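Long-range contact in exodeoxyribonuclease 10 (Escherichia coli, PDB 4FZZ), which degrades single-stranded and double-stranded DNA from the 3' end as a magnesium-dependent exonuclease in DNA repair: residues Arg3-Glu8 and Arg87-Met92. Sequence-based numbering, arbitrary orientation.
Sequences RIIDTE and RVLPEM. With NA (sodium ion), chain G; NA (sodium ion), chain F; nucleotides of chain B.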
# COMPACT_ATOMS: atom_id res chain seq x y z
N ARG C 3 16.56 -6.76 25.43
CA ARG C 3 16.58 -8.18 25.12
C ARG C 3 16.18 -8.43 23.67
O ARG C 3 15.08 -8.08 23.24
CB ARG C 3 15.67 -8.97 26.07
CG ARG C 3 15.89 -10.48 26.05
CD ARG C 3 15.54 -11.12 27.39
NE ARG C 3 16.68 -11.13 28.31
CZ ARG C 3 16.59 -11.33 29.62
NH1 ARG C 3 15.41 -11.55 30.19
NH2 ARG C 3 17.68 -11.31 30.37
N ILE C 4 17.11 -9.00 22.90
CA ILE C 4 16.83 -9.46 21.54
C ILE C 4 16.23 -10.87 21.57
O ILE C 4 16.86 -11.81 22.06
CB ILE C 4 18.12 -9.47 20.68
CG1 ILE C 4 18.55 -8.04 20.34
CG2 ILE C 4 17.93 -10.28 19.42
CD1 ILE C 4 18.96 -7.23 21.55
N ILE C 5 15.01 -11.01 21.05
CA ILE C 5 14.35 -12.31 20.97
C ILE C 5 14.23 -12.79 19.52
O ILE C 5 13.86 -12.03 18.64
CB ILE C 5 12.94 -12.24 21.60
CG1 ILE C 5 12.99 -12.65 23.07
CG2 ILE C 5 11.96 -13.13 20.85
CD1 ILE C 5 12.27 -13.96 23.36
N ASP C 6 14.56 -14.06 19.29
CA ASP C 6 14.26 -14.69 18.01
C ASP C 6 13.59 -16.05 18.20
O ASP C 6 13.59 -16.60 19.30
CB ASP C 6 15.54 -14.84 17.17
CG ASP C 6 15.26 -15.28 15.75
OD1 ASP C 6 14.29 -14.79 15.14
OD2 ASP C 6 16.01 -16.13 15.22
N THR C 7 13.01 -16.58 17.12
CA THR C 7 12.24 -17.81 17.19
C THR C 7 12.31 -18.57 15.87
O THR C 7 12.22 -17.97 14.81
CB THR C 7 10.77 -17.52 17.53
OG1 THR C 7 10.71 -16.66 18.67
CG2 THR C 7 10.03 -18.81 17.83
N GLU C 8 12.51 -19.88 15.95
CA GLU C 8 12.23 -20.77 14.82
C GLU C 8 10.92 -21.53 15.02
O GLU C 8 10.67 -22.09 16.09
CB GLU C 8 13.38 -21.74 14.57
CG GLU C 8 14.76 -21.09 14.53
CD GLU C 8 14.85 -19.92 13.56
OE1 GLU C 8 14.09 -19.88 12.58
OE2 GLU C 8 15.70 -19.04 13.78
N ARG C 87 3.58 -12.53 17.80
CA ARG C 87 2.35 -13.25 17.52
C ARG C 87 2.44 -14.73 17.85
O ARG C 87 1.48 -15.33 18.34
CB ARG C 87 1.92 -13.06 16.06
CG ARG C 87 0.59 -13.69 15.75
CD ARG C 87 0.18 -13.43 14.32
NE ARG C 87 0.58 -14.52 13.44
CZ ARG C 87 1.52 -14.41 12.51
NH1 ARG C 87 2.15 -13.25 12.33
NH2 ARG C 87 1.82 -15.45 11.75
N VAL C 88 3.59 -15.33 17.56
CA VAL C 88 3.76 -16.77 17.70
C VAL C 88 4.17 -17.17 19.13
O VAL C 88 4.17 -18.35 19.48
CB VAL C 88 4.79 -17.31 16.70
CG1 VAL C 88 4.37 -16.97 15.28
CG2 VAL C 88 6.18 -16.75 17.00
N LEU C 89 4.52 -16.17 19.94
CA LEU C 89 4.89 -16.41 21.33
C LEU C 89 3.75 -16.06 22.27
O LEU C 89 2.83 -15.32 21.90
CB LEU C 89 6.14 -15.59 21.69
CG LEU C 89 7.49 -16.31 21.74
CD1 LEU C 89 7.53 -17.51 20.82
CD2 LEU C 89 8.60 -15.34 21.39
N PRO C 90 3.79 -16.60 23.51
CA PRO C 90 2.89 -16.18 24.57
C PRO C 90 3.05 -14.70 24.86
O PRO C 90 4.11 -14.13 24.59
CB PRO C 90 3.36 -17.00 25.77
CG PRO C 90 3.98 -18.20 25.18
CD PRO C 90 4.66 -17.71 23.93
N GLU C 91 2.00 -14.07 25.37
CA GLU C 91 2.07 -12.66 25.74
C GLU C 91 3.35 -12.41 26.53
O GLU C 91 3.61 -13.09 27.52
CB GLU C 91 0.84 -12.25 26.56
CG GLU C 91 1.03 -10.99 27.42
CD GLU C 91 -0.06 -9.94 27.20
OE1 GLU C 91 0.26 -8.73 27.29
OE2 GLU C 91 -1.22 -10.32 26.92
N MET C 92 4.17 -11.49 26.04
CA MET C 92 5.43 -11.15 26.69
C MET C 92 5.29 -9.90 27.55
O MET C 92 4.49 -9.01 27.24
CB MET C 92 6.53 -10.96 25.64
CG MET C 92 6.79 -12.17 24.77
SD MET C 92 7.76 -13.45 25.60
CE MET C 92 9.16 -12.50 26.17
NA NA G . 15.73 -16.64 12.88
NA NA F . 12.90 -14.40 13.27
P DG B 17 12.82 -15.68 10.58
OP1 DG B 17 13.71 -16.00 11.72
OP2 DG B 17 13.38 -15.48 9.23
O5' DG B 17 11.69 -16.80 10.48
C5' DG B 17 11.41 -17.59 11.63
C4' DG B 17 10.49 -18.75 11.30
O4' DG B 17 9.50 -18.34 10.32
C3' DG B 17 11.18 -19.93 10.66
O3' DG B 17 11.71 -20.74 11.69
C2' DG B 17 10.03 -20.62 9.93
C1' DG B 17 9.15 -19.45 9.52
N9 DG B 17 9.28 -19.09 8.11
C8 DG B 17 10.07 -18.11 7.57
N7 DG B 17 9.98 -18.03 6.27
C5 DG B 17 9.06 -19.01 5.93
C6 DG B 17 8.56 -19.41 4.66
O6 DG B 17 8.85 -18.95 3.54
N1 DG B 17 7.65 -20.46 4.77
C2 DG B 17 7.26 -21.05 5.95
N2 DG B 17 6.37 -22.06 5.87
N3 DG B 17 7.72 -20.69 7.14
C4 DG B 17 8.62 -19.67 7.05
O HOH W 1 11.13 -15.51 14.44
O HOH W 2 14.39 -12.77 12.63
O HOH W 3 12.07 -12.33 14.12
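OP1 of DG17 in chain B is gripped by both sodium ions, at 2.4 Å each; Asp6 and Glu8, which flank Thr7 in the strand, hold the ions, while Thr7 packs on Leu89. The fold is that of the DEDDh exonucleases in the RNase H clan. Strand 2-8 lies in the middle of the mixed sheet. The natural cofactor is magnesium; two sodium ions are bound here, probably in its place.

Asp6 points away from residues 87-92. Its CG is anti to the backbone N (chi1 -170°), and its carboxylate bridges the ions: OD1 binds the chain F sodium and OD2 the chain G sodium. Glu8 OE2 and Asp139 also hold the chain G sodium. Thr7 O accepts a hydrogen bond from water 1 (2.7 Å), and this water binds the chain F sodium.

The other face of the strand meets the end of helix 82-88. Leu89 is the first residue to leave that helix, and its two methyls lie on the strand. CD2 sits 3.7 Å from Thr7 OG1, while CD1 lies 4.1 Å from Thr7 CG2. Thr7 and Leu89 run alongside each other, pointing opposite ways. Thr7 OG1 also has a weak hydrogen bond to Asp85 of helix 82-88. Ile5 and Leu89 instead meet tip to tip, CG2 to CD2 at 4.1 Å. Ile16 touches both Thr7 and Leu89. An alanine in place of Leu89 would lose both methyls and would probably leave a gap beside Thr7 and Ile5.

Further along, Ile5 CD1 approaches Met92 CE at 4.4 Å. A bend at chi2 (-53°) brings the Glu8 carboxylate between the chain G sodium and the nucleotide: OE2 binds the ion and OE1 accepts a 2.7 Å hydrogen bond from O3' of DG17.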